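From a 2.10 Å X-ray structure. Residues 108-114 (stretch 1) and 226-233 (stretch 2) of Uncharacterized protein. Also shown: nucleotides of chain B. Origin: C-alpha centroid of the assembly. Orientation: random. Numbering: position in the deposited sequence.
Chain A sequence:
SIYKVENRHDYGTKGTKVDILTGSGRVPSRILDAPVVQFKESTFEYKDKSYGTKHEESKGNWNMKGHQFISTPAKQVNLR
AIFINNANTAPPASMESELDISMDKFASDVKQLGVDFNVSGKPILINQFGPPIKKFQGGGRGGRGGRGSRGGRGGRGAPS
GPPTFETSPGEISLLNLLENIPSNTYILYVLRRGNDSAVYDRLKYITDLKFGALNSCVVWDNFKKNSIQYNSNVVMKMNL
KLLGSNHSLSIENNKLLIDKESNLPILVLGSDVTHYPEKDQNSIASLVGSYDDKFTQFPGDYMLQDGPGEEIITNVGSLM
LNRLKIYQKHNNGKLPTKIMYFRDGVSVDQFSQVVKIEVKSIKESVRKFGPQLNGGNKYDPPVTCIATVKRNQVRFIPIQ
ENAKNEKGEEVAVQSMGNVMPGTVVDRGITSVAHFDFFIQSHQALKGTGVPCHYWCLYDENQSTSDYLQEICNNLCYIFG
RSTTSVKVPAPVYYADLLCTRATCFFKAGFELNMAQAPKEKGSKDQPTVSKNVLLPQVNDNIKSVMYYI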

ATOM      1  N   SER A 108     -11.085 -21.165  11.929  1.00 29.32           N
ATOM      2  CA  SER A 108     -12.426 -21.431  11.412  1.00 35.72           C
ATOM      3  C   SER A 108     -13.086 -20.151  10.914  1.00 36.46           C
ATOM      4  O   SER A 108     -13.809 -20.175   9.913  1.00 34.57           O
ATOM      5  CB  SER A 108     -13.286 -22.121  12.470  1.00 36.25           C
ATOM      6  OG  SER A 108     -13.441 -21.304  13.607  1.00 43.80           O
ATOM      7  N   ASP A 109     -12.838 -19.020  11.585  1.00 29.16           N
ATOM      8  CA  ASP A 109     -13.327 -17.735  11.085  1.00 28.95           C
ATOM      9  C   ASP A 109     -12.872 -17.485   9.648  1.00 27.37           C
ATOM     10  O   ASP A 109     -13.678 -17.140   8.777  1.00 32.85           O
ATOM     11  CB  ASP A 109     -12.843 -16.593  11.981  1.00 32.72           C
ATOM     12  CG  ASP A 109     -13.736 -16.364  13.191  1.00 37.48           C
ATOM     13  OD1 ASP A 109     -14.806 -16.997  13.279  1.00 33.96           O
ATOM     14  OD2 ASP A 109     -13.370 -15.524  14.051  1.00 35.05           O
ATOM     15  N   VAL A 110     -11.580 -17.655   9.381  1.00 25.55           N
ATOM     16  CA  VAL A 110     -11.032 -17.211   8.105  1.00 28.41           C
ATOM     17  C   VAL A 110     -11.218 -18.264   7.023  1.00 31.91           C
ATOM     18  O   VAL A 110     -11.129 -17.933   5.833  1.00 29.97           O
ATOM     19  CB  VAL A 110      -9.548 -16.799   8.227  1.00 27.69           C
ATOM     20  CG1 VAL A 110      -9.378 -15.774   9.350  1.00 27.62           C
ATOM     21  CG2 VAL A 110      -8.636 -17.995   8.457  1.00 21.03           C
ATOM     22  N   LYS A 111     -11.510 -19.510   7.405  1.00 29.29           N
ATOM     23  CA  LYS A 111     -11.906 -20.510   6.421  1.00 28.48           C
ATOM     24  C   LYS A 111     -13.067 -20.009   5.577  1.00 25.42           C
ATOM     25  O   LYS A 111     -13.100 -20.235   4.363  1.00 28.26           O
ATOM     26  CB  LYS A 111     -12.272 -21.823   7.117  1.00 34.86           C
ATOM     27  CG  LYS A 111     -12.260 -23.021   6.166  1.00 42.74           C
ATOM     28  CD  LYS A 111     -12.695 -24.322   6.838  1.00 53.04           C
ATOM     29  CE  LYS A 111     -12.461 -25.509   5.904  1.00 60.69           C
ATOM     30  NZ  LYS A 111     -11.066 -25.511   5.354  1.00 65.65           N
ATOM     31  N   GLN A 112     -14.005 -19.288   6.203  1.00 33.29           N
ATOM     32  CA  GLN A 112     -15.180 -18.756   5.514  1.00 34.83           C
ATOM     33  C   GLN A 112     -14.810 -17.813   4.376  1.00 40.00           C
ATOM     34  O   GLN A 112     -15.610 -17.604   3.454  1.00 36.45           O
ATOM     35  CB  GLN A 112     -16.079 -18.018   6.511  1.00 38.86           C
ATOM     36  CG  GLN A 112     -16.546 -18.844   7.712  1.00 51.80           C
ATOM     37  CD  GLN A 112     -17.559 -19.922   7.342  1.00 71.52           C
ATOM     38  OE1 GLN A 112     -17.244 -20.870   6.618  1.00 75.56           O
ATOM     39  NE2 GLN A 112     -18.786 -19.779   7.841  1.00 78.08           N
ATOM     40  N   LEU A 113     -13.633 -17.199   4.442  1.00 31.25           N
ATOM     41  CA  LEU A 113     -13.180 -16.305   3.387  1.00 32.27           C
ATOM     42  C   LEU A 113     -12.363 -17.024   2.323  1.00 31.39           C
ATOM     43  O   LEU A 113     -12.020 -16.411   1.306  1.00 32.20           O
ATOM     44  CB  LEU A 113     -12.355 -15.158   3.999  1.00 26.40           C
ATOM     45  CG  LEU A 113     -13.131 -14.375   5.066  1.00 32.96           C
ATOM     46  CD1 LEU A 113     -12.215 -13.524   5.925  1.00 32.17           C
ATOM     47  CD2 LEU A 113     -14.192 -13.512   4.402  1.00 35.18           C
ATOM     48  N   GLY A 114     -12.036 -18.296   2.543  1.00 30.19           N
ATOM     49  CA  GLY A 114     -11.299 -19.102   1.590  1.00 33.54           C
ATOM     50  C   GLY A 114      -9.880 -19.435   1.996  1.00 33.15           C
ATOM     51  O   GLY A 114      -9.167 -20.082   1.217  1.00 31.81           O
TER
ATOM     52  P     A B   2      -2.692  -5.216  16.033  1.00 23.97           P
ATOM     53  OP1   A B   2      -2.758  -3.828  16.557  1.00 22.21           O
ATOM     54  OP2   A B   2      -3.237  -6.365  16.821  1.00 22.82           O
ATOM     55  O5'   A B   2      -3.358  -5.227  14.589  1.00 26.10           O
ATOM     56  C5'   A B   2      -3.139  -6.312  13.683  1.00 21.25           C
ATOM     57  C4'   A B   2      -4.195  -6.343  12.616  1.00 23.35           C
ATOM     58  O4'   A B   2      -5.462  -6.698  13.212  1.00 25.60           O
ATOM     59  C3'   A B   2      -4.484  -5.019  11.934  1.00 24.36           C
ATOM     60  O3'   A B   2      -3.554  -4.720  10.934  1.00 25.47           O
ATOM     61  C2'   A B   2      -5.900  -5.219  11.416  1.00 22.95           C
ATOM     62  O2'   A B   2      -5.892  -6.080  10.287  1.00 22.42           O
ATOM     63  C1'   A B   2      -6.511  -5.988  12.578  1.00 25.10           C
ATOM     64  N9    A B   2      -7.107  -5.113  13.607  1.00 23.09           N
ATOM     65  C8    A B   2      -6.460  -4.533  14.670  1.00 18.41           C
ATOM     66  N7    A B   2      -7.236  -3.846  15.459  1.00 27.37           N
ATOM     67  C5    A B   2      -8.492  -4.012  14.885  1.00 32.83           C
ATOM     68  C6    A B   2      -9.741  -3.525  15.258  1.00 46.01           C
ATOM     69  N6    A B   2      -9.889  -2.761  16.341  1.00 47.84           N
ATOM     70  N1    A B   2     -10.805  -3.851  14.475  1.00 50.28           N
ATOM     71  C2    A B   2     -10.589  -4.625  13.397  1.00 48.70           C
ATOM     72  N3    A B   2      -9.442  -5.148  12.937  1.00 31.22           N
ATOM     73  C4    A B   2      -8.434  -4.787  13.738  1.00 22.37           C
ATOM     74  P     A B   3      -3.181  -3.196  10.636  1.00 23.50           P
ATOM     75  OP1   A B   3      -2.097  -3.319   9.614  1.00 27.49           O
ATOM     76  OP2   A B   3      -2.938  -2.462  11.913  1.00 22.67           O
ATOM     77  O5'   A B   3      -4.504  -2.606   9.965  1.00 24.31           O
ATOM     78  C5'   A B   3      -4.968  -3.133   8.732  1.00 23.69           C
ATOM     79  C4'   A B   3      -6.360  -2.657   8.421  1.00 25.00           C
ATOM     80  O4'   A B   3      -7.320  -3.210   9.358  1.00 26.09           O
ATOM     81  C3'   A B   3      -6.580  -1.160   8.516  1.00 24.04           C
ATOM     82  O3'   A B   3      -6.108  -0.498   7.371  1.00 26.15           O
ATOM     83  C2'   A B   3      -8.088  -1.070   8.682  1.00 25.10           C
ATOM     84  O2'   A B   3      -8.737  -1.267   7.430  1.00 25.57           O
ATOM     85  C1'   A B   3      -8.355  -2.279   9.581  1.00 25.12           C
ATOM     86  N9    A B   3      -8.286  -1.857  10.979  1.00 28.26           N
ATOM     87  C8    A B   3      -7.153  -1.651  11.737  1.00 25.37           C
ATOM     88  N7    A B   3      -7.423  -1.213  12.943  1.00 32.29           N
ATOM     89  C5    A B   3      -8.804  -1.129  12.962  1.00 28.78           C
ATOM     90  C6    A B   3      -9.673  -0.721  13.966  1.00 39.47           C
ATOM     91  N6    A B   3      -9.228  -0.332  15.174  1.00 46.28           N
ATOM     92  N1    A B   3     -10.990  -0.746  13.668  1.00 45.71           N
ATOM     93  C2    A B   3     -11.376  -1.145  12.439  1.00 47.56           C
ATOM     94  N3    A B   3     -10.645  -1.545  11.393  1.00 31.83           N
ATOM     95  C4    A B   3      -9.353  -1.505  11.748  1.00 34.41           C
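Stretch 2 (226-233) NSIQYNSN

Stretch 2 enters as a short lead-in, Asn226 and Ser227, and is helical from Ile228 to Asn233, with the helix running on beyond. Asn226 has positive phi. Ser227 is the N-cap: its OG accepts from Tyr230 N at 3.0 Å. Ser232 OG donates back to Ile228 O at 2.6 Å.

Stretch 1 begins inside a helix and closes with a type I turn from Lys111 to Gly114. The two segments advance in the same general sense. Asp109 CA lies 6.1 Å from Ile228 CA, and Val110 CA lies 6.1 Å from Ser232 CA. Together they bury 269 Å², a small contact.

Ser108 points sideways and does not touch stretch 2. Asp109 is the centre of the contact. Its CA-to-CB bond points toward stretch 2, and it loses more area there than any other residue. Asn231 ND2 donates to Asp109 OD2 at 2.9 Å, a hydrogen bond between two buried side chains. Asn231 also points toward stretch 1, which brings its amide within reach of the carboxylate. The end of the Ile228 side chain comes near Asp109 as well, but Asp109 CG and Ile228 CD1 are modelled too close for this detail to be relied on.

Val110 points sideways. Its CG1 packs 3.7 Å from Asn231 O, so a methyl group rests against the helix backbone. Lys111 is out of reach. Gln112 points toward stretch 2 but stays clear of it. Leu113 points toward the helix and puts CD1 3.8 Å from Ser232 CB, one turn beyond Ile228. Gly114 ends the helical phi/psi run with positive phi in a Schellman motif, and Gly114 N bonds to Lys111 O at 2.9 Å. It makes no contact with stretch 2.

Tyr230 and Asn233 leave stretch 1 untouched and instead approach chain B: Asn233 ND2 is 2.9 Å from N3 of A2.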

ATOM      1  N   ASN A 226     -11.150 -12.526  20.120  1.00 32.01           N
ATOM      2  CA  ASN A 226     -11.799 -13.508  19.245  1.00 32.74           C
ATOM      3  C   ASN A 226     -12.898 -12.879  18.390  1.00 29.47           C
ATOM      4  O   ASN A 226     -13.965 -13.461  18.192  1.00 30.61           O
ATOM      5  CB  ASN A 226     -12.340 -14.689  20.054  1.00 30.36           C
ATOM      6  CG  ASN A 226     -11.246 -15.399  20.819  1.00 35.84           C
ATOM      7  OD1 ASN A 226     -10.133 -15.543  20.314  1.00 34.30           O
ATOM      8  ND2 ASN A 226     -11.545 -15.829  22.047  1.00 30.19           N
ATOM      9  N   SER A 227     -12.630 -11.696  17.854  1.00 31.73           N
ATOM     10  CA  SER A 227     -13.587 -11.004  17.000  1.00 28.97           C
ATOM     11  C   SER A 227     -13.430 -11.452  15.549  1.00 31.42           C
ATOM     12  O   SER A 227     -12.322 -11.436  14.999  1.00 22.71           O
ATOM     13  CB  SER A 227     -13.393  -9.492  17.122  1.00 28.42           C
ATOM     14  OG  SER A 227     -13.710  -8.850  15.906  1.00 36.58           O
ATOM     15  N   ILE A 228     -14.549 -11.838  14.927  1.00 27.52           N
ATOM     16  CA  ILE A 228     -14.511 -12.273  13.534  1.00 30.03           C
ATOM     17  C   ILE A 228     -14.052 -11.132  12.638  1.00 24.72           C
ATOM     18  O   ILE A 228     -13.345 -11.345  11.645  1.00 25.18           O
ATOM     19  CB  ILE A 228     -15.884 -12.841  13.104  1.00 28.49           C
ATOM     20  CG1 ILE A 228     -15.841 -13.360  11.666  1.00 36.87           C
ATOM     21  CG2 ILE A 228     -16.969 -11.794  13.157  1.00 30.27           C
ATOM     22  CD1 ILE A 228     -15.522 -14.798  11.521  1.00 50.94           C
ATOM     23  N   GLN A 229     -14.450  -9.907  12.962  1.00 24.91           N
ATOM     24  CA  GLN A 229     -14.013  -8.768  12.165  1.00 32.20           C
ATOM     25  C   GLN A 229     -12.499  -8.579  12.262  1.00 32.56           C
ATOM     26  O   GLN A 229     -11.822  -8.353  11.249  1.00 23.73           O
ATOM     27  CB  GLN A 229     -14.757  -7.509  12.619  1.00 39.25           C
ATOM     28  CG  GLN A 229     -14.277  -6.205  11.989  1.00 56.62           C
ATOM     29  CD  GLN A 229     -14.805  -5.981  10.577  1.00 70.91           C
ATOM     30  OE1 GLN A 229     -14.664  -6.837   9.700  1.00 78.59           O
ATOM     31  NE2 GLN A 229     -15.414  -4.821  10.353  1.00 71.03           N
ATOM     32  N   TYR A 230     -11.951  -8.660  13.478  1.00 26.21           N
ATOM     33  CA  TYR A 230     -10.502  -8.570  13.647  1.00 24.33           C
ATOM     34  C   TYR A 230      -9.799  -9.682  12.880  1.00 25.64           C
ATOM     35  O   TYR A 230      -8.812  -9.447  12.168  1.00 26.81           O
ATOM     36  CB  TYR A 230     -10.170  -8.638  15.140  1.00 22.20           C
ATOM     37  CG  TYR A 230      -8.703  -8.609  15.482  1.00 26.02           C
ATOM     38  CD1 TYR A 230      -7.932  -9.774  15.477  1.00 24.33           C
ATOM     39  CD2 TYR A 230      -8.092  -7.426  15.843  1.00 22.14           C
ATOM     40  CE1 TYR A 230      -6.595  -9.744  15.815  1.00 27.10           C
ATOM     41  CE2 TYR A 230      -6.765  -7.394  16.166  1.00 25.49           C
ATOM     42  CZ  TYR A 230      -6.020  -8.547  16.149  1.00 26.08           C
ATOM     43  OH  TYR A 230      -4.694  -8.484  16.501  1.00 21.25           O
ATOM     44  N   ASN A 231     -10.305 -10.911  13.013  1.00 30.50           N
ATOM     45  CA  ASN A 231      -9.686 -12.038  12.331  1.00 23.79           C
ATOM     46  C   ASN A 231      -9.767 -11.883  10.825  1.00 22.76           C
ATOM     47  O   ASN A 231      -8.807 -12.197  10.116  1.00 25.98           O
ATOM     48  CB  ASN A 231     -10.337 -13.342  12.786  1.00 26.27           C
ATOM     49  CG  ASN A 231      -9.993 -13.668  14.221  1.00 29.38           C
ATOM     50  OD1 ASN A 231      -9.066 -13.077  14.796  1.00 22.02           O
ATOM     51  ND2 ASN A 231     -10.721 -14.598  14.810  1.00 24.56           N
ATOM     52  N   SER A 232     -10.906 -11.401  10.317  1.00 19.46           N
ATOM     53  CA  SER A 232     -11.045 -11.187   8.881  1.00 24.87           C
ATOM     54  C   SER A 232     -10.037 -10.159   8.380  1.00 28.65           C
ATOM     55  O   SER A 232      -9.450 -10.323   7.302  1.00 24.96           O
ATOM     56  CB  SER A 232     -12.467 -10.732   8.549  1.00 30.21           C
ATOM     57  OG  SER A 232     -13.425 -11.638   9.059  1.00 35.83           O
ATOM     58  N   ASN A 233      -9.834  -9.079   9.135  1.00 24.13           N
ATOM     59  CA  ASN A 233      -8.867  -8.070   8.717  1.00 24.36           C
ATOM     60  C   ASN A 233      -7.448  -8.621   8.744  1.00 27.81           C
ATOM     61  O   ASN A 233      -6.669  -8.373   7.820  1.00 26.36           O
ATOM     62  CB  ASN A 233      -8.988  -6.831   9.605  1.00 16.09           C
ATOM     63  CG  ASN A 233     -10.282  -6.067   9.350  1.00 36.44           C
ATOM     64  OD1 ASN A 233     -10.922  -6.247   8.323  1.00 37.07           O
ATOM     65  ND2 ASN A 233     -10.668  -5.219  10.286  1.00 36.20           N
TER